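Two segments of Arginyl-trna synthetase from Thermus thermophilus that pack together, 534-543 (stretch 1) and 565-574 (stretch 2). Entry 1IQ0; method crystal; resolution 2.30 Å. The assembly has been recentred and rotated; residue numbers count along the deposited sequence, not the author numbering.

Stretch 1 534-543: DLAASWNAYY
Stretch 2, residues 565-574: LRLSLVQSLQ

Both stretches are helical throughout, each part of a longer helix, with phi/psi near -65/-41 and i to i+4 bonds such as Tyr543 N to Trp539 O (2.8 Å) and Val570 N to Arg566 O (2.8 Å). They run nearly antiparallel: the N-to-C directions differ by 153° (signed crossing angle -153°), and the axes approach to 11.6 Å. Trp539 and Leu573 set the register, their CA atoms 7.7 Å apart. No hydrogen bond crosses the interface, so the 352 Å² buried between the stretches rests on side-chain packing. Every contacting residue is buried in the whole assembly; leucine and valine suit such packing because their branched side chains have no polar group to satisfy.

Leu535, Trp539 and Tyr542 form the contact surface of the first helix. Their spacing of four and three residues keeps them on one side, and CA-to-CB points toward the partner in each. All three have chi1 t (-175°, 160° and 176°). Leu535 has chi2 60°. With chi2 -110° the Trp539 indole presents one face to Leu573 CD2, and with chi2 76° Tyr542 carries its OH to Arg566 and Leu569.

Leu573, whose CA-to-CB bond also points toward the partner, gives up the most area, 95 Å². Its chi1 is t (172°), while chi2, at 104°, lies between wells. In this conformation Leu573 CD1 lies 3.6 Å from Leu535 CG and Leu573 CD2 lies 3.3 Å from Trp539 CD2. The latter methyl covers one indole face: Leu573 CD2 is 3.6 Å from the centroid of the Trp539 five-membered ring, 30° off its normal, a CH-pi contact. The flat indole also reaches Val570, whose CA-to-CB points sideways; with chi1 t (166°), Val570 CG2 comes 3.8 Å from Trp539 CZ3.

Farther along, Tyr542 OH lies 3.8 Å from Leu569 CD2 and 3.4 Å from Arg566 CG. The CA-to-CB bond of Leu569 points toward the first helix, with chi1 t, chi2 p (-174°, 57°). The CA-to-CB bond of Arg566 points sideways, and the side chain extends as m, t, t with chi4 154°, offering aliphatic carbon here while its NE and NH1 hydrogen-bond elsewhere in the structure, as does Tyr542 OH.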

# COMPACT_ATOMS: atom_id res chain seq x y z
N ASP A 534 -1.64 7.18 16.64
CA ASP A 534 -1.42 8.40 17.41
C ASP A 534 -2.71 9.21 17.58
O ASP A 534 -2.98 9.74 18.66
CB ASP A 534 -0.36 9.27 16.75
CG ASP A 534 1.01 8.61 16.71
OD1 ASP A 534 1.29 7.74 17.57
OD2 ASP A 534 1.83 8.97 15.84
N LEU A 535 -3.50 9.32 16.52
CA LEU A 535 -4.73 10.09 16.60
C LEU A 535 -5.74 9.40 17.52
O LEU A 535 -6.43 10.05 18.30
CB LEU A 535 -5.35 10.28 15.21
CG LEU A 535 -6.59 11.19 15.20
CD1 LEU A 535 -6.22 12.59 15.74
CD2 LEU A 535 -7.13 11.28 13.79
N ALA A 536 -5.81 8.08 17.42
CA ALA A 536 -6.73 7.32 18.26
C ALA A 536 -6.30 7.46 19.72
O ALA A 536 -7.14 7.53 20.62
CB ALA A 536 -6.75 5.86 17.84
N ALA A 537 -4.99 7.51 19.96
CA ALA A 537 -4.46 7.66 21.31
C ALA A 537 -4.81 9.05 21.84
O ALA A 537 -5.14 9.22 23.02
CB ALA A 537 -2.94 7.47 21.32
N SER A 538 -4.72 10.05 20.96
CA SER A 538 -5.03 11.43 21.32
C SER A 538 -6.52 11.56 21.63
O SER A 538 -6.91 12.24 22.58
CB SER A 538 -4.65 12.36 20.16
OG SER A 538 -4.98 13.70 20.44
N TRP A 539 -7.35 10.90 20.83
CA TRP A 539 -8.79 10.92 21.06
C TRP A 539 -9.13 10.27 22.40
O TRP A 539 -9.94 10.79 23.16
CB TRP A 539 -9.51 10.20 19.92
CG TRP A 539 -10.89 9.76 20.28
CD1 TRP A 539 -11.32 8.48 20.46
CD2 TRP A 539 -12.03 10.60 20.54
NE1 TRP A 539 -12.65 8.46 20.82
CE2 TRP A 539 -13.11 9.75 20.88
CE3 TRP A 539 -12.23 11.98 20.53
CZ2 TRP A 539 -14.38 10.24 21.20
CZ3 TRP A 539 -13.50 12.48 20.85
CH2 TRP A 539 -14.55 11.60 21.18
N ASN A 540 -8.52 9.13 22.69
CA ASN A 540 -8.78 8.45 23.95
C ASN A 540 -8.36 9.25 25.19
O ASN A 540 -9.11 9.30 26.16
CB ASN A 540 -8.10 7.07 23.95
CG ASN A 540 -8.87 6.05 23.14
OD1 ASN A 540 -10.10 6.02 23.17
ND2 ASN A 540 -8.16 5.20 22.42
N ALA A 541 -7.18 9.86 25.14
CA ALA A 541 -6.71 10.67 26.27
C ALA A 541 -7.66 11.85 26.44
O ALA A 541 -7.99 12.25 27.56
CB ALA A 541 -5.29 11.17 26.00
N TYR A 542 -8.10 12.40 25.32
CA TYR A 542 -9.03 13.53 25.32
C TYR A 542 -10.35 13.09 25.96
O TYR A 542 -10.86 13.75 26.86
CB TYR A 542 -9.26 13.99 23.88
CG TYR A 542 -10.29 15.09 23.71
CD1 TYR A 542 -9.98 16.41 24.05
CD2 TYR A 542 -11.55 14.81 23.18
CE1 TYR A 542 -10.91 17.43 23.85
CE2 TYR A 542 -12.48 15.82 22.98
CZ TYR A 542 -12.15 17.14 23.32
OH TYR A 542 -13.06 18.14 23.10
N TYR A 543 -10.90 11.97 25.49
CA TYR A 543 -12.17 11.47 26.02
C TYR A 543 -12.11 11.09 27.51
O TYR A 543 -13.03 11.38 28.26
CB TYR A 543 -12.61 10.24 25.23
CG TYR A 543 -13.92 9.63 25.70
CD1 TYR A 543 -15.14 10.08 25.20
CD2 TYR A 543 -13.93 8.59 26.64
CE1 TYR A 543 -16.34 9.51 25.62
CE2 TYR A 543 -15.13 8.02 27.06
CZ TYR A 543 -16.33 8.49 26.55
OH TYR A 543 -17.51 7.94 26.96
N LEU A 565 -18.89 23.18 19.82
CA LEU A 565 -17.47 23.10 19.47
C LEU A 565 -16.96 21.67 19.61
O LEU A 565 -16.29 21.15 18.70
CB LEU A 565 -16.64 24.02 20.37
CG LEU A 565 -15.12 23.79 20.34
CD1 LEU A 565 -14.58 24.04 18.93
CD2 LEU A 565 -14.46 24.72 21.33
N ARG A 566 -17.26 21.03 20.73
CA ARG A 566 -16.81 19.66 20.96
C ARG A 566 -17.44 18.66 20.01
O ARG A 566 -16.79 17.70 19.60
CB ARG A 566 -17.02 19.25 22.42
CG ARG A 566 -15.99 19.91 23.33
CD ARG A 566 -16.12 19.56 24.79
NE ARG A 566 -15.04 20.21 25.53
CZ ARG A 566 -15.10 20.54 26.82
NH1 ARG A 566 -16.19 20.28 27.53
NH2 ARG A 566 -14.06 21.14 27.38
N LEU A 567 -18.70 18.89 19.64
CA LEU A 567 -19.37 17.99 18.71
C LEU A 567 -18.71 18.07 17.33
O LEU A 567 -18.52 17.05 16.67
CB LEU A 567 -20.87 18.33 18.62
CG LEU A 567 -21.74 17.85 19.78
CD1 LEU A 567 -23.14 18.44 19.67
CD2 LEU A 567 -21.81 16.32 19.78
N SER A 568 -18.37 19.28 16.89
CA SER A 568 -17.72 19.45 15.58
C SER A 568 -16.32 18.85 15.60
O SER A 568 -15.86 18.28 14.61
CB SER A 568 -17.64 20.93 15.20
OG SER A 568 -18.92 21.46 14.94
N LEU A 569 -15.63 18.96 16.73
CA LEU A 569 -14.30 18.39 16.86
C LEU A 569 -14.40 16.87 16.86
O LEU A 569 -13.58 16.18 16.26
CB LEU A 569 -13.64 18.87 18.15
CG LEU A 569 -12.19 18.49 18.39
CD1 LEU A 569 -11.32 18.98 17.23
CD2 LEU A 569 -11.72 19.10 19.71
N VAL A 570 -15.42 16.35 17.55
CA VAL A 570 -15.65 14.92 17.62
C VAL A 570 -15.98 14.40 16.22
O VAL A 570 -15.53 13.33 15.82
CB VAL A 570 -16.81 14.58 18.60
CG1 VAL A 570 -17.26 13.14 18.41
CG2 VAL A 570 -16.34 14.80 20.05
N GLN A 571 -16.77 15.18 15.48
CA GLN A 571 -17.16 14.81 14.13
C GLN A 571 -15.94 14.78 13.22
O GLN A 571 -15.76 13.86 12.42
CB GLN A 571 -18.19 15.80 13.58
CG GLN A 571 -18.62 15.47 12.16
CD GLN A 571 -19.70 16.39 11.65
OE1 GLN A 571 -19.52 17.61 11.58
NE2 GLN A 571 -20.84 15.82 11.29
N SER A 572 -15.10 15.80 13.33
CA SER A 572 -13.89 15.86 12.51
C SER A 572 -13.00 14.65 12.81
O SER A 572 -12.39 14.07 11.90
CB SER A 572 -13.13 17.16 12.77
OG SER A 572 -11.85 17.14 12.15
N LEU A 573 -12.91 14.27 14.08
CA LEU A 573 -12.10 13.11 14.45
C LEU A 573 -12.67 11.80 13.91
O LEU A 573 -11.92 10.96 13.43
CB LEU A 573 -11.97 12.99 15.98
CG LEU A 573 -11.28 11.64 16.23
CD1 LEU A 573 -9.84 11.85 16.60
CD2 LEU A 573 -12.04 10.84 17.25
N GLN A 574 -13.99 11.62 14.01
CA GLN A 574 -14.61 10.39 13.52
C GLN A 574 -14.46 10.30 12.00
O GLN A 574 -14.20 9.22 11.47
CB GLN A 574 -16.09 10.34 13.91
CG GLN A 574 -16.99 11.19 13.04
CD GLN A 574 -17.79 10.37 12.05
OE1 GLN A 574 -17.39 9.28 11.64
NE2 GLN A 574 -18.93 10.92 11.63